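Local coordinates for putative cell invasion protein with MAC/Perforin domain (Bacteroides thetaiotaomicron VPI-5482, PDB 3KK7) that is of unknown precise function but carries the membrane-attack complex/perforin (MACPF) fold and has been proposed to act in cell invasion, at residues 150-155 against 227-232; 241-246 against 289-294; 248-253 against 282-287. All blocks are in the same frame, centred on the assembly; numbering follows the deposited sequence.

Interaction 1. Residues 150-155 against 227-232; sequences NTDDSE and YGVDTN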
loop_
_atom_site.group_PDB
_atom_site.type_symbol
_atom_site.label_atom_id
_atom_site.label_comp_id
_atom_site.label_asym_id
_atom_site.label_seq_id
_atom_site.Cartn_x
_atom_site.Cartn_y
_atom_site.Cartn_z
ATOM N N ASN A 150 18.224 -16.715 21.064
ATOM C CA ASN A 150 19.203 -17.782 20.691
ATOM C C ASN A 150 20.642 -17.330 20.514
ATOM O O ASN A 150 20.896 -16.207 20.095
ATOM C CB ASN A 150 18.853 -18.432 19.345
ATOM C CG ASN A 150 17.496 -18.067 18.860
ATOM O OD1 ASN A 150 16.528 -18.780 19.113
ATOM N ND2 ASN A 150 17.396 -16.934 18.176
ATOM N N THR A 151 21.562 -18.258 20.768
ATOM C CA THR A 151 22.975 -18.131 20.382
ATOM C C THR A 151 23.211 -18.813 19.029
ATOM O O THR A 151 24.341 -18.789 18.510
ATOM C CB THR A 151 23.920 -18.801 21.453
ATOM O OG1 THR A 151 24.081 -17.906 22.557
ATOM C CG2 THR A 151 25.334 -19.191 20.894
ATOM N N ASP A 152 22.151 -19.404 18.462
ATOM C CA ASP A 152 22.272 -20.340 17.327
ATOM C C ASP A 152 23.028 -19.785 16.119
ATOM O O ASP A 152 22.886 -18.606 15.758
ATOM C CB ASP A 152 20.891 -20.841 16.892
ATOM C CG ASP A 152 20.256 -21.785 17.910
ATOM O OD1 ASP A 152 20.990 -22.620 18.490
ATOM O OD2 ASP A 152 19.021 -21.699 18.109
ATOM N N ASP A 153 23.856 -20.652 15.535
ATOM C CA ASP A 153 24.618 -20.372 14.319
ATOM C C ASP A 153 23.638 -20.445 13.160
ATOM O O ASP A 153 23.204 -21.531 12.768
ATOM C CB ASP A 153 25.724 -21.440 14.177
ATOM C CG ASP A 153 26.592 -21.289 12.911
ATOM O OD1 ASP A 153 26.294 -20.449 12.024
ATOM O OD2 ASP A 153 27.585 -22.063 12.814
ATOM N N SER A 154 23.300 -19.293 12.599
ATOM C CA SER A 154 22.334 -19.254 11.509
ATOM C C SER A 154 22.565 -20.333 10.412
ATOM O O SER A 154 21.624 -20.734 9.738
ATOM C CB SER A 154 22.291 -17.847 10.877
ATOM O OG SER A 154 23.410 -17.641 10.026
ATOM N N GLU A 155 23.800 -20.789 10.230
ATOM C CA GLU A 155 24.102 -21.841 9.250
ATOM C C GLU A 155 23.320 -23.096 9.483
ATOM O O GLU A 155 22.993 -23.793 8.537
ATOM C CB GLU A 155 25.564 -22.231 9.313
ATOM C CG GLU A 155 26.498 -21.183 8.799
ATOM C CD GLU A 155 27.155 -21.602 7.517
ATOM O OE1 GLU A 155 26.472 -21.483 6.460
ATOM O OE2 GLU A 155 28.347 -22.048 7.581
ATOM N N TYR A 227 10.948 -23.725 14.484
ATOM C CA TYR A 227 12.316 -23.260 14.518
ATOM C C TYR A 227 13.219 -24.422 14.888
ATOM O O TYR A 227 13.182 -24.901 16.012
ATOM C CB TYR A 227 12.445 -22.096 15.498
ATOM C CG TYR A 227 13.837 -21.511 15.555
ATOM C CD1 TYR A 227 14.787 -22.025 16.424
ATOM C CD2 TYR A 227 14.207 -20.412 14.743
ATOM C CE1 TYR A 227 16.079 -21.475 16.483
ATOM C CE2 TYR A 227 15.506 -19.859 14.809
ATOM C CZ TYR A 227 16.421 -20.400 15.683
ATOM O OH TYR A 227 17.683 -19.891 15.766
ATOM N N GLY A 228 14.004 -24.888 13.914
ATOM C CA GLY A 228 14.929 -26.024 14.079
ATOM C C GLY A 228 16.421 -25.703 13.931
ATOM O O GLY A 228 16.833 -24.860 13.108
ATOM N N VAL A 229 17.235 -26.380 14.752
ATOM C CA VAL A 229 18.686 -26.370 14.579
ATOM C C VAL A 229 19.074 -27.736 14.001
ATOM O O VAL A 229 19.021 -28.761 14.697
ATOM C CB VAL A 229 19.420 -26.065 15.884
ATOM C CG1 VAL A 229 20.924 -26.228 15.715
ATOM C CG2 VAL A 229 19.067 -24.654 16.342
ATOM N N ASP A 230 19.442 -27.742 12.722
ATOM C CA ASP A 230 19.791 -28.968 12.039
ATOM C C ASP A 230 21.191 -29.352 12.517
ATOM O O ASP A 230 22.146 -28.575 12.441
ATOM C CB ASP A 230 19.735 -28.778 10.522
ATOM C CG ASP A 230 19.672 -30.087 9.766
ATOM O OD1 ASP A 230 20.659 -30.861 9.792
ATOM O OD2 ASP A 230 18.633 -30.319 9.120
ATOM N N THR A 231 21.280 -30.557 13.046
ATOM C CA THR A 231 22.486 -31.060 13.673
ATOM C C THR A 231 23.653 -31.174 12.697
ATOM O O THR A 231 24.799 -30.807 13.029
ATOM C CB THR A 231 22.178 -32.439 14.287
ATOM O OG1 THR A 231 21.079 -32.287 15.201
ATOM C CG2 THR A 231 23.434 -33.071 14.997
ATOM N N ASN A 232 23.363 -31.655 11.493
ATOM C CA ASN A 232 24.438 -32.002 10.570
ATOM C C ASN A 232 24.448 -31.398 9.176
ATOM O O ASN A 232 25.455 -31.538 8.490
ATOM C CB ASN A 232 24.562 -33.530 10.499
ATOM C CG ASN A 232 25.388 -34.096 11.651
ATOM O OD1 ASN A 232 24.895 -34.871 12.456
ATOM N ND2 ASN A 232 26.649 -33.701 11.727
#
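A single side-chain hydrogen bond joins Y227 to D152, and its unusual feature is the lone pair it uses. Y227 OH donates to D152 OD2 over 3.2 Å and meets the anti lone pair, the one directed away from the other carboxylate oxygen. OD2 also lies 3.4 Å from Y227 CE1, in the plane of the ring, so the acid sits at the ring edge beside the hydroxyl and covers neither face. The carboxylate plane is tilted 28° from the ring plane. Y227 reaches the loop because CG is anti to its backbone N (chi1 -178°), which extends the ring from strand 227-230 toward 150-155.

A methyl also lies against the carboxylate, V229 CG2 being 3.4 Å from D152 OD2 and 3.5 Å from D152 OD1. N150 CG lies 3.6 Å from Y227 OH. A phenylalanine in place of Y227 would keep the ring but is likely to leave D152 OD2 without its phenolic donor and the carboxylate freer to turn. Just beyond D152, an Asx turn, in which D153 OD1 accepts from E155 N at 3.1 Å, bends the loop.

The touching residues are only partly exposed, and the contact lies at the protein surface. Residues 150-155 link helix 133-146 to strand 157-173, whose V157 is touched by both D152 and Y227. Strand 220-230 is paired on its two edges, G228 bonding V158 and Y227 bonding S292 of strand 288-298. These three strands are neighbours in the antiparallel sheet of the MACPF domain, and loop 150-155 packs against its surface end.

Interaction 2. Residues 241-246 against 289-294; sequences KDMDVA and SALSYS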
loop_
_atom_site.group_PDB
_atom_site.type_symbol
_atom_site.label_atom_id
_atom_site.label_comp_id
_atom_site.label_asym_id
_atom_site.label_seq_id
_atom_site.Cartn_x
_atom_site.Cartn_y
_atom_site.Cartn_z
ATOM N N LYS A 241 14.671 -30.230 3.370
ATOM C CA LYS A 241 14.163 -31.593 3.285
ATOM C C LYS A 241 14.042 -32.164 4.705
ATOM O O LYS A 241 13.059 -32.843 5.016
ATOM C CB LYS A 241 15.035 -32.481 2.375
ATOM C CG LYS A 241 14.414 -33.845 1.992
ATOM N N ASP A 242 14.996 -31.858 5.582
ATOM C CA ASP A 242 14.869 -32.294 6.969
ATOM C C ASP A 242 13.625 -31.689 7.628
ATOM O O ASP A 242 12.871 -32.360 8.314
ATOM C CB ASP A 242 16.119 -31.964 7.786
ATOM C CG ASP A 242 17.341 -32.810 7.384
ATOM O OD1 ASP A 242 17.183 -33.790 6.628
ATOM O OD2 ASP A 242 18.468 -32.503 7.831
HETATM N N MSE A 243 13.379 -30.416 7.391
HETATM C CA MSE A 243 12.218 -29.754 8.000
HETATM C C MSE A 243 10.914 -30.282 7.369
HETATM O O MSE A 243 9.948 -30.591 8.092
HETATM C CB MSE A 243 12.363 -28.232 7.878
HETATM C CG MSE A 243 11.164 -27.427 8.385
HETATM SE SE MSE A 243 10.886 -27.519 10.296
HETATM C CE MSE A 243 12.463 -26.495 10.869
ATOM N N ASP A 244 10.903 -30.397 6.034
ATOM C CA ASP A 244 9.801 -31.032 5.314
ATOM C C ASP A 244 9.391 -32.367 5.982
ATOM O O ASP A 244 8.207 -32.642 6.154
ATOM C CB ASP A 244 10.193 -31.316 3.845
ATOM C CG ASP A 244 10.230 -30.077 2.963
ATOM O OD1 ASP A 244 9.824 -28.961 3.366
ATOM O OD2 ASP A 244 10.685 -30.224 1.825
ATOM N N VAL A 245 10.372 -33.182 6.359
ATOM C CA VAL A 245 10.107 -34.496 6.967
ATOM C C VAL A 245 9.606 -34.313 8.378
ATOM O O VAL A 245 8.684 -35.022 8.809
ATOM C CB VAL A 245 11.383 -35.372 7.021
ATOM C CG1 VAL A 245 11.122 -36.713 7.731
ATOM C CG2 VAL A 245 11.942 -35.608 5.603
ATOM N N ALA A 246 10.196 -33.354 9.098
ATOM C CA ALA A 246 9.838 -33.150 10.491
ATOM C C ALA A 246 8.414 -32.630 10.612
ATOM O O ALA A 246 7.593 -33.183 11.350
ATOM C CB ALA A 246 10.793 -32.220 11.155
ATOM N N SER A 289 18.941 -31.137 16.485
ATOM C CA SER A 289 19.346 -31.008 17.897
ATOM C C SER A 289 18.282 -30.259 18.679
ATOM O O SER A 289 18.250 -30.329 19.885
ATOM C CB SER A 289 20.700 -30.281 18.035
ATOM O OG SER A 289 21.710 -30.930 17.289
ATOM N N ALA A 290 17.424 -29.506 17.998
ATOM C CA ALA A 290 16.236 -28.938 18.655
ATOM C C ALA A 290 15.269 -28.557 17.569
ATOM O O ALA A 290 15.704 -28.054 16.520
ATOM C CB ALA A 290 16.591 -27.703 19.496
ATOM N N LEU A 291 13.978 -28.804 17.795
ATOM C CA LEU A 291 12.908 -28.302 16.921
ATOM C C LEU A 291 11.754 -27.868 17.790
ATOM O O LEU A 291 11.161 -28.682 18.463
ATOM C CB LEU A 291 12.415 -29.366 15.944
ATOM C CG LEU A 291 11.342 -28.883 14.953
ATOM C CD1 LEU A 291 11.846 -27.746 14.065
ATOM C CD2 LEU A 291 10.912 -30.053 14.123
ATOM N N SER A 292 11.440 -26.582 17.742
ATOM C CA SER A 292 10.409 -25.998 18.577
ATOM C C SER A 292 9.302 -25.469 17.711
ATOM O O SER A 292 9.514 -25.270 16.517
ATOM C CB SER A 292 10.986 -24.877 19.408
ATOM O OG SER A 292 11.768 -25.440 20.438
ATOM N N TYR A 293 8.119 -25.266 18.301
ATOM C CA TYR A 293 6.952 -24.758 17.541
ATOM C C TYR A 293 6.038 -23.872 18.339
ATOM O O TYR A 293 6.054 -23.896 19.552
ATOM C CB TYR A 293 6.115 -25.906 17.006
ATOM C CG TYR A 293 5.254 -26.647 18.046
ATOM C CD1 TYR A 293 5.807 -27.622 18.872
ATOM C CD2 TYR A 293 3.872 -26.428 18.140
ATOM C CE1 TYR A 293 5.031 -28.329 19.783
ATOM C CE2 TYR A 293 3.078 -27.137 19.084
ATOM C CZ TYR A 293 3.668 -28.083 19.886
ATOM O OH TYR A 293 2.942 -28.782 20.807
ATOM N N SER A 294 5.229 -23.100 17.635
ATOM C CA SER A 294 4.202 -22.314 18.252
ATOM C C SER A 294 2.996 -22.370 17.340
ATOM O O SER A 294 3.138 -22.273 16.134
ATOM C CB SER A 294 4.682 -20.874 18.447
ATOM O OG SER A 294 3.631 -20.002 18.843
#
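A246 of helix segment 241-246 and L291 of strand 290-294 bring the two backbones to their nearest CA-CA separation, 8.6 Å, so the gap between helix and strand is bridged by side chains alone. Two i to i+4 bonds, V245 N to K241 O and A246 N to D242 O, mark the first segment as alpha-helical, which puts M243 and A246, three residues apart, on one face.

L291 answers that face with both branches of its fork. CD1 approaches M243, a selenomethionine, lying 3.5 Å from its terminal CE and 3.9 Å from SE; CD2 takes the other residue, 3.7 Å from A246 CB. The leucine can straddle the pair because its CG stands anti to the backbone N (chi1 -177°), carrying the fork off the strand toward the helix. M243 leaves the helix at an angle to this direction, and bends at chi2 and chi3 (68° and 69°) fold its chain back so that the methyl, rather than the middle of the side chain, makes the closest approach.

This is helix-on-sheet packing in the MACPF fold: helix 236-249 belongs to the insertion between central strands 220-230 and 288-298, a position that in pore-forming relatives carries the second membrane-inserting helical cluster, although such a role here is only inferred.

All three touching residues are buried. F226, from the neighbouring strand 220-230, lies against both M243 and L291, while F288 touches M243 and A246. I284 of helix 278-285 packs on A246 and L291 as well, extending the apolar layer beyond the three residues.

Interaction 3. Residues 248-253 against 282-287; sequences NASYEW and ETITNK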
loop_
_atom_site.group_PDB
_atom_site.type_symbol
_atom_site.label_atom_id
_atom_site.label_comp_id
_atom_site.label_asym_id
_atom_site.label_seq_id
_atom_site.Cartn_x
_atom_site.Cartn_y
_atom_site.Cartn_z
ATOM N N ASN A 248 6.011 -32.921 8.624
ATOM C CA ASN A 248 5.115 -33.988 8.229
ATOM C C ASN A 248 4.999 -35.131 9.242
ATOM O O ASN A 248 3.991 -35.831 9.246
ATOM C CB ASN A 248 5.503 -34.502 6.851
ATOM C CG ASN A 248 4.320 -34.591 5.921
ATOM O OD1 ASN A 248 3.561 -33.603 5.751
ATOM N ND2 ASN A 248 4.156 -35.760 5.274
ATOM N N ALA A 249 5.994 -35.323 10.099
ATOM C CA ALA A 249 5.889 -36.317 11.168
ATOM C C ALA A 249 5.350 -35.728 12.473
ATOM O O ALA A 249 5.219 -36.450 13.466
ATOM C CB ALA A 249 7.242 -36.976 11.431
ATOM N N SER A 250 5.011 -34.439 12.469
ATOM C CA SER A 250 4.749 -33.709 13.710
ATOM C C SER A 250 3.326 -33.274 13.930
ATOM O O SER A 250 3.068 -32.464 14.816
ATOM C CB SER A 250 5.649 -32.479 13.780
ATOM O OG SER A 250 6.978 -32.904 13.982
ATOM N N TYR A 251 2.395 -33.794 13.138
ATOM C CA TYR A 251 1.000 -33.535 13.414
ATOM C C TYR A 251 0.187 -34.705 12.945
ATOM O O TYR A 251 0.675 -35.531 12.210
ATOM C CB TYR A 251 0.556 -32.221 12.778
ATOM C CG TYR A 251 0.292 -32.318 11.323
ATOM C CD1 TYR A 251 1.322 -32.171 10.406
ATOM C CD2 TYR A 251 -0.994 -32.566 10.848
ATOM C CE1 TYR A 251 1.097 -32.269 9.046
ATOM C CE2 TYR A 251 -1.237 -32.673 9.476
ATOM C CZ TYR A 251 -0.181 -32.525 8.581
ATOM O OH TYR A 251 -0.405 -32.621 7.232
ATOM N N GLU A 252 -1.052 -34.788 13.396
ATOM C CA GLU A 252 -1.922 -35.847 12.966
ATOM C C GLU A 252 -3.328 -35.319 12.711
ATOM O O GLU A 252 -3.932 -34.698 13.575
ATOM C CB GLU A 252 -1.948 -36.968 14.002
ATOM C CG GLU A 252 -2.294 -38.306 13.391
ATOM C CD GLU A 252 -2.463 -39.401 14.421
ATOM O OE1 GLU A 252 -3.419 -39.309 15.222
ATOM O OE2 GLU A 252 -1.649 -40.347 14.419
ATOM N N TRP A 253 -3.828 -35.553 11.506
ATOM C CA TRP A 253 -5.220 -35.292 11.182
ATOM C C TRP A 253 -5.839 -36.626 10.738
ATOM O O TRP A 253 -5.671 -37.035 9.590
ATOM C CB TRP A 253 -5.331 -34.211 10.096
ATOM C CG TRP A 253 -6.680 -33.532 10.017
ATOM C CD1 TRP A 253 -7.837 -33.914 10.643
ATOM C CD2 TRP A 253 -7.022 -32.384 9.226
ATOM N NE1 TRP A 253 -8.862 -33.059 10.313
ATOM C CE2 TRP A 253 -8.392 -32.112 9.450
ATOM C CE3 TRP A 253 -6.301 -31.545 8.372
ATOM C CZ2 TRP A 253 -9.054 -31.053 8.847
ATOM C CZ3 TRP A 253 -6.962 -30.487 7.771
ATOM C CH2 TRP A 253 -8.327 -30.248 8.019
ATOM N N GLU A 282 11.940 -39.947 17.134
ATOM C CA GLU A 282 13.201 -40.356 16.508
ATOM C C GLU A 282 13.380 -39.730 15.113
ATOM O O GLU A 282 14.473 -39.287 14.770
ATOM C CB GLU A 282 13.242 -41.873 16.412
ATOM C CG GLU A 282 14.622 -42.475 16.245
ATOM C CD GLU A 282 14.775 -43.791 17.036
ATOM O OE1 GLU A 282 14.467 -43.789 18.265
ATOM O OE2 GLU A 282 15.201 -44.814 16.435
ATOM N N THR A 283 12.314 -39.663 14.318
ATOM C CA THR A 283 12.368 -38.988 13.016
ATOM C C THR A 283 12.921 -37.563 13.133
ATOM O O THR A 283 13.552 -37.060 12.207
ATOM C CB THR A 283 10.961 -38.872 12.363
ATOM O OG1 THR A 283 10.401 -40.169 12.192
ATOM C CG2 THR A 283 11.025 -38.194 10.991
ATOM N N ILE A 284 12.645 -36.911 14.256
ATOM C CA ILE A 284 13.012 -35.518 14.458
ATOM C C ILE A 284 14.401 -35.400 15.040
ATOM O O ILE A 284 15.255 -34.704 14.514
ATOM C CB ILE A 284 11.981 -34.815 15.368
ATOM C CG1 ILE A 284 10.701 -34.561 14.567
ATOM C CG2 ILE A 284 12.516 -33.508 15.896
ATOM C CD1 ILE A 284 9.530 -34.350 15.417
ATOM N N THR A 285 14.634 -36.106 16.120
ATOM C CA THR A 285 15.916 -36.031 16.799
ATOM C C THR A 285 17.100 -36.528 15.943
ATOM O O THR A 285 18.216 -36.038 16.101
ATOM C CB THR A 285 15.852 -36.795 18.115
ATOM O OG1 THR A 285 15.442 -38.141 17.843
ATOM C CG2 THR A 285 14.859 -36.111 19.051
ATOM N N ASN A 286 16.845 -37.483 15.049
ATOM C CA ASN A 286 17.856 -37.949 14.100
ATOM C C ASN A 286 18.362 -36.857 13.145
ATOM O O ASN A 286 19.461 -36.966 12.613
ATOM C CB ASN A 286 17.331 -39.121 13.264
ATOM C CG ASN A 286 17.232 -40.451 14.053
ATOM O OD1 ASN A 286 17.705 -40.590 15.197
ATOM N ND2 ASN A 286 16.602 -41.439 13.417
ATOM N N LYS A 287 17.571 -35.815 12.929
ATOM C CA LYS A 287 17.989 -34.699 12.080
ATOM C C LYS A 287 18.206 -33.383 12.822
ATOM O O LYS A 287 18.984 -32.544 12.373
ATOM C CB LYS A 287 16.950 -34.490 10.972
ATOM C CG LYS A 287 16.806 -35.667 10.001
ATOM C CD LYS A 287 18.149 -36.097 9.380
ATOM C CE LYS A 287 17.982 -37.272 8.458
ATOM N NZ LYS A 287 19.140 -37.339 7.552
#
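A249, I284 and S250 have the most area buried here, and they define two adjoining points of touch between the end of helix 236-249 and helix 278-285. A249 supplies only a methyl: its CB points toward the other segment and lies 4.0 Å from T283 CG2, an ordinary apolar distance. The threonine turns its methyl branch to it, since CG2 is the one anti to T283 N while OG1 stands beside that nitrogen (chi1 -59°). The pair also marks the nearest backbone approach, with CA atoms of A249 and T283 at 7.2 Å.

The second point is S250 against I284. I284 CG1 lies beside the backbone N, and a nearly extended outer torsion (chi2 160°) carries CD1 outward until it stands 3.3 Å from S250 OG; CG1 itself is 4.1 Å from that oxygen. A methyl end thus rests against a hydroxyl oxygen, a close van der Waals contact between a buried isoleucine and a buried serine. The serine's polar partner belongs to the helix just before it: OG is hydrogen-bonded to A246 O, one turn back. T276 and I313 touch S250 and I284 alike.

At S250 the chain is in neither helix nor strand, and from 251 it runs on as the strand that pairs with 271-274 in a small antiparallel sheet. Around this turn A249 O is bonded to N280 ND2 and the S250 backbone to G275. Both helices belong to the helical insertion of the MACPF domain.

The side chains meet across the segments through methyl groups, while the hydrogen bonds run to residues beside them; the buried S250 hydroxyl can probably tolerate a methyl so near because A246 O is its polar partner.

How the interactions relate
From the N terminus, interaction 1 comes first, joining the loop before strand 157-173 to strand 220-230 and closing a loop of 71 residues. It is complete before interaction 2 opens; that contact brings helix 236-249 back onto strand 288-298. Interaction 3 is nested inside the loop so closed, pairing the end of the same helix with helix 278-285. Centres of interactions 2 and 3 are about 7 Å apart, those of 1 and 2 about 11 Å, and those of 1 and 3 about 17 Å. L291 packs on G228, V245 packs on T283, and T231 N approaches K287 O. Together they tie two neighbouring sheet strands, a loop and two inserted helices.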